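Local coordinates for calcium binding protein (Fasciola hepatica, PDB 5FWZ), which probably binds calcium ions, the part crystallised here being its dynein light chain-like domain, at residues W60-L65 against H88-W93. Numbering follows the deposited sequence.
With HG (mercury (II) ion), chain B.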
# COMPACT_ATOMS: atom_id res chain seq x y z
N TRP A 60 -6.87 9.36 4.47
CA TRP A 60 -6.12 8.83 3.32
C TRP A 60 -4.89 8.01 3.72
O TRP A 60 -4.24 8.28 4.73
CB TRP A 60 -5.72 9.95 2.35
CG TRP A 60 -6.90 10.49 1.64
CD1 TRP A 60 -7.70 11.49 2.06
CD2 TRP A 60 -7.45 10.02 0.42
NE1 TRP A 60 -8.72 11.68 1.19
CE2 TRP A 60 -8.59 10.80 0.15
CE3 TRP A 60 -7.07 9.03 -0.50
CZ2 TRP A 60 -9.38 10.64 -1.00
CZ3 TRP A 60 -7.85 8.84 -1.65
CH2 TRP A 60 -9.00 9.65 -1.89
N GLN A 61 -4.60 7.01 2.89
CA GLN A 61 -3.29 6.34 2.90
C GLN A 61 -2.62 6.51 1.57
O GLN A 61 -3.29 6.63 0.57
CB GLN A 61 -3.37 4.86 3.24
CG GLN A 61 -4.60 4.12 2.77
CD GLN A 61 -5.73 4.14 3.78
OE1 GLN A 61 -6.84 4.56 3.47
NE2 GLN A 61 -5.46 3.66 4.99
N CYS A 62 -1.30 6.56 1.59
CA CYS A 62 -0.48 6.83 0.39
C CYS A 62 0.64 5.84 0.35
O CYS A 62 1.44 5.80 1.27
CB CYS A 62 0.16 8.24 0.40
SG CYS A 62 1.27 8.50 -1.06
N VAL A 63 0.76 5.09 -0.73
CA VAL A 63 1.90 4.21 -0.91
C VAL A 63 2.58 4.60 -2.19
O VAL A 63 1.93 4.64 -3.23
CB VAL A 63 1.46 2.72 -1.01
CG1 VAL A 63 2.69 1.79 -1.17
CG2 VAL A 63 0.61 2.34 0.18
N ILE A 64 3.88 4.87 -2.12
CA ILE A 64 4.67 5.11 -3.31
C ILE A 64 5.56 3.90 -3.48
O ILE A 64 6.07 3.39 -2.50
CB ILE A 64 5.51 6.39 -3.23
CG1 ILE A 64 4.58 7.59 -3.01
CG2 ILE A 64 6.36 6.56 -4.48
CD1 ILE A 64 5.29 8.83 -2.54
N LEU A 65 5.74 3.44 -4.70
CA LEU A 65 6.51 2.23 -4.91
C LEU A 65 7.14 2.18 -6.29
O LEU A 65 6.75 2.90 -7.18
CB LEU A 65 5.63 0.99 -4.65
CG LEU A 65 4.55 0.61 -5.67
CD1 LEU A 65 5.04 -0.48 -6.61
CD2 LEU A 65 3.29 0.12 -5.00
N HIS A 88 7.86 5.85 -10.49
CA HIS A 88 7.11 5.72 -9.25
C HIS A 88 5.63 5.46 -9.51
O HIS A 88 5.00 6.17 -10.30
CB HIS A 88 7.31 6.96 -8.40
CG HIS A 88 8.74 7.18 -8.01
ND1 HIS A 88 9.51 8.21 -8.53
CD2 HIS A 88 9.55 6.49 -7.17
CE1 HIS A 88 10.72 8.14 -8.01
NE2 HIS A 88 10.78 7.11 -7.19
N ILE A 89 5.11 4.42 -8.87
CA ILE A 89 3.71 4.16 -8.79
C ILE A 89 3.21 4.78 -7.48
O ILE A 89 3.85 4.69 -6.45
CB ILE A 89 3.39 2.64 -8.86
CG1 ILE A 89 3.71 2.10 -10.27
CG2 ILE A 89 1.93 2.36 -8.45
CD1 ILE A 89 3.65 0.58 -10.41
N CYS A 90 2.03 5.36 -7.54
CA CYS A 90 1.44 6.03 -6.41
C CYS A 90 0.06 5.45 -6.16
O CYS A 90 -0.76 5.43 -7.06
CB CYS A 90 1.31 7.51 -6.71
SG CYS A 90 0.74 8.45 -5.30
N LEU A 91 -0.18 4.98 -4.94
CA LEU A 91 -1.47 4.43 -4.56
C LEU A 91 -2.03 5.32 -3.45
O LEU A 91 -1.32 5.80 -2.58
CB LEU A 91 -1.33 3.01 -4.05
CG LEU A 91 -0.47 2.05 -4.87
CD1 LEU A 91 -0.45 0.69 -4.19
CD2 LEU A 91 -0.97 1.88 -6.30
N ALA A 92 -3.32 5.57 -3.52
CA ALA A 92 -3.95 6.32 -2.49
C ALA A 92 -5.42 5.96 -2.44
O ALA A 92 -6.09 5.84 -3.48
CB ALA A 92 -3.74 7.82 -2.72
N TRP A 93 -5.91 5.75 -1.21
CA TRP A 93 -7.30 5.48 -0.99
C TRP A 93 -7.74 5.93 0.41
O TRP A 93 -6.92 6.11 1.32
CB TRP A 93 -7.63 4.01 -1.25
CG TRP A 93 -7.01 3.04 -0.29
CD1 TRP A 93 -7.62 2.44 0.77
CD2 TRP A 93 -5.66 2.56 -0.30
NE1 TRP A 93 -6.74 1.63 1.44
CE2 TRP A 93 -5.53 1.68 0.81
CE3 TRP A 93 -4.54 2.81 -1.10
CZ2 TRP A 93 -4.32 1.03 1.12
CZ3 TRP A 93 -3.33 2.19 -0.79
CH2 TRP A 93 -3.23 1.29 0.31
HG HG B . -0.11 8.79 -2.96
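Trp93 lays its indole flat under the aliphatic part of Gln61, whose CG stands over one ring face, 3.5 Å from the centroid of the five-membered ring: a CH-pi contact. With its CG between the backbone N and the carbonyl carbon (chi1 67°), the Trp93 ring swings across to the neighbouring strand, far enough for CH2 to come within 4.0 Å of Val63 CG2. The same face of the sheet continues with Val63 and Leu91 side by side, then Leu65, whose CD2 lies 3.9 Å from Leu91 CD1 and whose CG packs on Ile89 CB.

On the other face sit Cys62 and Cys90, diagonal neighbours in the antiparallel register. A chi1 of 176° brings Cys62 SG to a mercury ion at 2.4 Å, the metal of the heavy-atom derivative; the 2.5 Å bond from mercury to Cys90 SG, which completes the bridge, belongs to one of two modelled conformers of Cys90. Ala92, across from Cys62, meets the edge of the Trp60 ring through its backbone, with Trp60 CZ3 3.9 Å from Ala92 C.

Six backbone hydrogen bonds join the strands through the pairs Gln61–Trp93, Val63–Leu91 and Leu65–Ile89, the shortest running 2.7 Å from Leu91 N to Val63 O.

Helix 41-56 covers the cysteine face, with Ala45 touching Cys62 and Ile64, while Tyr69 and Met71 of strand 69-72 pack against the Leu91 face. Strand 88-94 also pairs with strand 80-85; strand 60-65 is the outermost on its side within the chain, and a strand of the second subunit pairs antiparallel with it, carrying the sheet across the dimer, as in dynein light chains.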